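Local coordinates for hypothetical protein (Pyrococcus furiosus, PDB 2FZF) that is of unknown function but belongs to the rubrerythrin family of the ferritin clan, a group of four-helix-bundle proteins that commonly carry a diiron centre, at residues A[21-26]-A[72-77]; A[28-33]-A[65-70]. All coordinates share one frame; numbering follows the deposited sequence.

Contact 1: residues A[21-26]-A[72-77]; sequences LEELLG and LYSQMF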
loop_
_atom_site.group_PDB
_atom_site.type_symbol
_atom_site.label_atom_id
_atom_site.label_comp_id
_atom_site.label_asym_id
_atom_site.label_seq_id
_atom_site.Cartn_x
_atom_site.Cartn_y
_atom_site.Cartn_z
ATOM N N LEU A 21 -15.052 21.469 10.992
ATOM C CA LEU A 21 -14.635 20.098 11.202
ATOM C C LEU A 21 -15.734 19.137 10.765
ATOM O O LEU A 21 -15.454 18.097 10.159
ATOM C CB LEU A 21 -14.257 19.879 12.668
ATOM C CG LEU A 21 -13.651 18.512 13.034
ATOM C CD1 LEU A 21 -14.771 17.533 13.317
ATOM C CD2 LEU A 21 -12.736 17.997 11.917
ATOM N N GLU A 22 -16.984 19.497 11.047
ATOM C CA GLU A 22 -18.117 18.657 10.670
ATOM C C GLU A 22 -18.325 18.655 9.154
ATOM O O GLU A 22 -18.639 17.622 8.558
ATOM C CB GLU A 22 -19.385 19.133 11.390
ATOM C CG GLU A 22 -19.435 20.636 11.606
ATOM C CD GLU A 22 -19.362 21.038 13.070
ATOM O OE1 GLU A 22 -20.348 20.792 13.808
ATOM O OE2 GLU A 22 -18.321 21.594 13.490
ATOM N N GLU A 23 -18.136 19.814 8.533
ATOM C CA GLU A 23 -18.294 19.940 7.090
ATOM C C GLU A 23 -17.244 19.087 6.414
ATOM O O GLU A 23 -17.519 18.379 5.439
ATOM C CB GLU A 23 -18.125 21.395 6.663
ATOM C CG GLU A 23 -19.410 22.197 6.731
ATOM C CD GLU A 23 -19.240 23.623 6.240
ATOM O OE1 GLU A 23 -20.248 24.211 5.796
ATOM O OE2 GLU A 23 -18.106 24.149 6.306
ATOM N N LEU A 24 -16.032 19.167 6.942
ATOM C CA LEU A 24 -14.940 18.388 6.407
ATOM C C LEU A 24 -15.271 16.912 6.606
ATOM O O LEU A 24 -15.265 16.140 5.648
ATOM C CB LEU A 24 -13.622 18.768 7.098
ATOM C CG LEU A 24 -13.088 20.173 6.760
ATOM C CD1 LEU A 24 -11.773 20.416 7.484
ATOM C CD2 LEU A 24 -12.896 20.307 5.256
ATOM N N LEU A 25 -15.585 16.510 7.832
ATOM C CA LEU A 25 -15.923 15.111 8.046
ATOM C C LEU A 25 -17.018 14.672 7.077
ATOM O O LEU A 25 -16.997 13.541 6.599
ATOM C CB LEU A 25 -16.362 14.856 9.486
ATOM C CG LEU A 25 -15.241 14.867 10.531
ATOM C CD1 LEU A 25 -15.872 14.807 11.886
ATOM C CD2 LEU A 25 -14.293 13.713 10.341
ATOM N N GLY A 26 -17.965 15.554 6.771
ATOM C CA GLY A 26 -19.003 15.180 5.827
ATOM C C GLY A 26 -18.393 14.918 4.451
ATOM O O GLY A 26 -18.781 13.993 3.737
ATOM N N LEU A 72 -16.949 8.407 14.145
ATOM C CA LEU A 72 -16.263 9.560 14.705
ATOM C C LEU A 72 -17.224 10.755 14.696
ATOM O O LEU A 72 -17.439 11.381 15.727
ATOM C CB LEU A 72 -15.003 9.882 13.886
ATOM C CG LEU A 72 -13.834 10.623 14.567
ATOM C CD1 LEU A 72 -12.808 10.992 13.527
ATOM C CD2 LEU A 72 -14.316 11.873 15.254
ATOM N N TYR A 73 -17.813 11.051 13.541
ATOM C CA TYR A 73 -18.732 12.170 13.433
ATOM C C TYR A 73 -19.819 12.084 14.496
ATOM O O TYR A 73 -20.335 13.091 14.965
ATOM C CB TYR A 73 -19.355 12.204 12.036
ATOM C CG TYR A 73 -20.159 13.457 11.737
ATOM C CD1 TYR A 73 -21.355 13.731 12.421
ATOM C CD2 TYR A 73 -19.736 14.364 10.754
ATOM C CE1 TYR A 73 -22.109 14.874 12.129
ATOM C CE2 TYR A 73 -20.485 15.509 10.453
ATOM C CZ TYR A 73 -21.668 15.754 11.143
ATOM O OH TYR A 73 -22.421 16.858 10.844
ATOM N N SER A 74 -20.154 10.862 14.878
ATOM C CA SER A 74 -21.175 10.605 15.890
ATOM C C SER A 74 -20.548 10.848 17.268
ATOM O O SER A 74 -21.217 11.303 18.192
ATOM C CB SER A 74 -21.656 9.155 15.748
ATOM O OG SER A 74 -22.831 8.910 16.467
ATOM N N GLN A 75 -19.256 10.553 17.386
ATOM C CA GLN A 75 -18.525 10.748 18.636
ATOM C C GLN A 75 -18.247 12.220 18.952
ATOM O O GLN A 75 -18.201 12.598 20.120
ATOM C CB GLN A 75 -17.197 9.976 18.612
ATOM C CG GLN A 75 -17.343 8.451 18.636
ATOM C CD GLN A 75 -16.017 7.722 18.418
ATOM O OE1 GLN A 75 -15.358 7.886 17.378
ATOM N NE2 GLN A 75 -15.623 6.908 19.397
ATOM N N MET A 76 -18.063 13.058 17.932
ATOM C CA MET A 76 -17.788 14.476 18.185
ATOM C C MET A 76 -19.049 15.329 17.972
ATOM O O MET A 76 -19.082 16.501 18.352
ATOM C CB MET A 76 -16.625 14.969 17.288
ATOM C CG MET A 76 -15.749 16.135 17.859
ATOM S SD MET A 76 -14.893 15.845 19.459
ATOM C CE MET A 76 -14.367 14.191 19.248
ATOM N N PHE A 77 -20.092 14.736 17.390
ATOM C CA PHE A 77 -21.341 15.465 17.146
ATOM C C PHE A 77 -22.563 14.601 17.453
ATOM O O PHE A 77 -23.430 14.407 16.599
ATOM C CB PHE A 77 -21.391 15.941 15.696
ATOM C CG PHE A 77 -20.168 16.703 15.282
ATOM C CD1 PHE A 77 -19.949 18.000 15.752
ATOM C CD2 PHE A 77 -19.207 16.112 14.468
ATOM C CE1 PHE A 77 -18.792 18.698 15.429
ATOM C CE2 PHE A 77 -18.045 16.798 14.137
ATOM C CZ PHE A 77 -17.837 18.102 14.620
#
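Apolar packing of Leu21, Glu22 and Leu25 against Tyr73 and Phe77 joins the start of helix 21-44 to the end of helix 63-76, near one end of the molecule. Phe77, the first residue to leave the helical conformation, keeps its CG anti to its own carbonyl carbon (chi1 -52°), and its ring faces the aliphatic base of Glu22. CB of Glu22 stands over that ring in a CH-pi contact, 4.0 Å from the centroid of Phe77 and 21° off the normal, while Met76 CB lies against the opposite face. Two leucine methyls meet the ring edge: Leu21 CD1 approaches Phe77 CZ at 3.4 Å, and Leu25 CD1 lies 3.7 Å from Phe77 CE2. The two helices run antiparallel, 165° apart, as expected of a helical hairpin in a ferritin-like four-helix bundle, and the axes of these short segments approach to 10.8 Å. Tyr73 lies with its ring edge against Leu25, whose CB is 3.6 Å from Tyr73 CD2. Over the centre of the tyrosine ring sits Phe77 CD2, four residues further on. Behind Leu25, Leu127 of helix 103-129 continues the hydrophobic core, and the loop residues Val82 and Val83 pack on Tyr73.

Contact 2: residues A[28-33]-A[65-70]; sequences AIKAEI and HEALLR
Arg70 NH1 donates to Glu66 OE2 at 3.1 Å, a salt bridge one turn apart on helix 63-76 whose two members both rest on helix 21-44. The N-H points at the carboxylate with an angle of 151°, and OE2 of Glu66 accepts through its anti lone pair and itself lies close to the guanidinium plane of Arg70. Ile29 CG2 lies over one face of that guanidinium, 3.9 Å from Arg70 NH1, and the two side chains cross at about a right angle. Glu66 reaches this position with CG opposite its backbone N (chi1 -165°) and an extended chain, its CG 4.0 Å from Ile29 CG2 and its carboxylate alongside CG1 and CD1 of Ile33. With an alanine in place of Glu66, Arg70 would probably lose its carboxylate partner, leaving its guanidinium freer to swing off Ile29 and the flank of Ile33 less covered. Deeper in, Leu69 passes Ile29 in the reverse direction, with Leu69 CB 3.9 Å from Ile29 CG1, and its CD1 meets Ala28 CB at 3.6 Å. Glu32 and His65 both point to the inner face, their exact approach being doubtful in the model; OE2 of Glu32 is hydrogen-bonded to Tyr124 OH, and Glu62 and Glu147 are close by. Such a gathering, with Glu62 and His65 spaced as Glu-X-X-His, is consistent with the diiron site of rubrerythrins. The antiparallel pair, its short segments 9.0 Å apart between axes, faces Tyr124 of helix 103-129 and Leu143 of helix 134-164 on its inner side, while Val82 of a loop covers Ile29 and Arg70.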
loop_
_atom_site.group_PDB
_atom_site.type_symbol
_atom_site.label_atom_id
_atom_site.label_comp_id
_atom_site.label_asym_id
_atom_site.label_seq_id
_atom_site.Cartn_x
_atom_site.Cartn_y
_atom_site.Cartn_z
ATOM N N ALA A 28 -15.327 13.966 3.843
ATOM C CA ALA A 28 -14.593 12.701 3.974
ATOM C C ALA A 28 -15.516 11.521 3.715
ATOM O O ALA A 28 -15.231 10.673 2.878
ATOM C CB ALA A 28 -13.999 12.592 5.361
ATOM N N ILE A 29 -16.626 11.486 4.444
ATOM C CA ILE A 29 -17.605 10.432 4.282
ATOM C C ILE A 29 -18.029 10.364 2.816
ATOM O O ILE A 29 -18.045 9.289 2.212
ATOM C CB ILE A 29 -18.859 10.693 5.133
ATOM C CG1 ILE A 29 -18.484 10.772 6.620
ATOM C CG2 ILE A 29 -19.878 9.601 4.888
ATOM C CD1 ILE A 29 -19.649 11.091 7.537
ATOM N N LYS A 30 -18.361 11.520 2.251
ATOM C CA LYS A 30 -18.801 11.605 0.873
ATOM C C LYS A 30 -17.751 11.042 -0.054
ATOM O O LYS A 30 -18.064 10.312 -0.992
ATOM C CB LYS A 30 -19.090 13.067 0.502
ATOM C CG LYS A 30 -19.914 13.274 -0.763
ATOM C CD LYS A 30 -20.459 14.710 -0.845
ATOM C CE LYS A 30 -21.454 14.897 -2.025
ATOM N NZ LYS A 30 -22.186 16.218 -1.990
ATOM N N ALA A 31 -16.493 11.378 0.202
ATOM C CA ALA A 31 -15.403 10.901 -0.657
ATOM C C ALA A 31 -15.268 9.391 -0.585
ATOM O O ALA A 31 -15.101 8.717 -1.605
ATOM C CB ALA A 31 -14.095 11.561 -0.259
ATOM N N GLU A 32 -15.342 8.868 0.630
ATOM C CA GLU A 32 -15.216 7.447 0.828
ATOM C C GLU A 32 -16.393 6.685 0.231
ATOM O O GLU A 32 -16.264 5.540 -0.192
ATOM C CB GLU A 32 -15.095 7.147 2.313
ATOM C CG GLU A 32 -13.868 6.317 2.639
ATOM C CD GLU A 32 -12.567 7.101 2.585
ATOM O OE1 GLU A 32 -11.493 6.452 2.504
ATOM O OE2 GLU A 32 -12.609 8.350 2.634
ATOM N N ILE A 33 -17.550 7.319 0.185
ATOM C CA ILE A 33 -18.701 6.648 -0.363
ATOM C C ILE A 33 -18.553 6.482 -1.864
ATOM O O ILE A 33 -18.761 5.395 -2.413
ATOM C CB ILE A 33 -19.965 7.427 -0.025
ATOM C CG1 ILE A 33 -20.215 7.298 1.464
ATOM C CG2 ILE A 33 -21.139 6.929 -0.837
ATOM C CD1 ILE A 33 -21.369 8.085 1.977
ATOM N N HIS A 65 -13.911 2.337 5.888
ATOM C CA HIS A 65 -13.596 3.752 6.100
ATOM C C HIS A 65 -14.843 4.588 6.396
ATOM O O HIS A 65 -14.845 5.442 7.284
ATOM C CB HIS A 65 -12.895 4.348 4.875
ATOM C CG HIS A 65 -11.479 3.892 4.683
ATOM N ND1 HIS A 65 -10.865 2.974 5.510
ATOM C CD2 HIS A 65 -10.557 4.231 3.751
ATOM C CE1 HIS A 65 -9.629 2.765 5.091
ATOM N NE2 HIS A 65 -9.417 3.516 4.026
ATOM N N GLU A 66 -15.904 4.345 5.638
ATOM C CA GLU A 66 -17.133 5.092 5.810
ATOM C C GLU A 66 -17.699 4.912 7.198
ATOM O O GLU A 66 -17.909 5.880 7.924
ATOM C CB GLU A 66 -18.171 4.640 4.801
ATOM C CG GLU A 66 -19.317 5.598 4.699
ATOM C CD GLU A 66 -20.440 5.074 3.852
ATOM O OE1 GLU A 66 -20.174 4.291 2.908
ATOM O OE2 GLU A 66 -21.593 5.467 4.125
ATOM N N ALA A 67 -17.954 3.661 7.564
ATOM C CA ALA A 67 -18.503 3.355 8.876
ATOM C C ALA A 67 -17.595 3.904 9.976
ATOM O O ALA A 67 -18.083 4.320 11.022
ATOM C CB ALA A 67 -18.688 1.847 9.032
ATOM N N LEU A 68 -16.282 3.913 9.743
ATOM C CA LEU A 68 -15.349 4.431 10.741
ATOM C C LEU A 68 -15.513 5.934 10.936
ATOM O O LEU A 68 -15.477 6.439 12.060
ATOM C CB LEU A 68 -13.893 4.137 10.350
ATOM C CG LEU A 68 -13.390 2.685 10.456
ATOM C CD1 LEU A 68 -11.869 2.682 10.382
ATOM C CD2 LEU A 68 -13.844 2.048 11.772
ATOM N N LEU A 69 -15.697 6.648 9.835
ATOM C CA LEU A 69 -15.857 8.089 9.891
ATOM C C LEU A 69 -17.194 8.468 10.497
ATOM O O LEU A 69 -17.274 9.412 11.274
ATOM C CB LEU A 69 -15.758 8.686 8.486
ATOM C CG LEU A 69 -14.401 8.756 7.798
ATOM C CD1 LEU A 69 -14.580 9.186 6.366
ATOM C CD2 LEU A 69 -13.518 9.722 8.539
ATOM N N ARG A 70 -18.238 7.722 10.137
ATOM C CA ARG A 70 -19.589 7.994 10.621
ATOM C C ARG A 70 -19.615 7.837 12.131
ATOM O O ARG A 70 -20.385 8.503 12.830
ATOM C CB ARG A 70 -20.609 7.042 9.964
ATOM C CG ARG A 70 -20.420 6.915 8.452
ATOM C CD ARG A 70 -21.694 6.752 7.629
ATOM N NE ARG A 70 -22.551 7.938 7.639
ATOM C CZ ARG A 70 -23.277 8.364 6.602
ATOM N NH1 ARG A 70 -23.251 7.713 5.445
ATOM N NH2 ARG A 70 -24.059 9.432 6.734
#

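Overall arrangement
Both contacts join helix 21-44 to helix 63-76, and their centres are about 10 Å apart along this antiparallel pair. In the chain the order is 21-26, 28-33, 65-70 and 72-77, so contact 2 is enclosed by contact 1. Contact 1 lies about 17 Å from the chain centre, where helix 63-76 ends, and contact 2 about 9 Å from it, in a more buried part of the pair. Together they pack one helix pair of a ferritin-like bundle, largely apolar toward its end and turning polar on the inner face at contact 2, where the acidic cluster is consistent with a metal site of the rubrerythrin kind. Helix 103-129 backs both contacts.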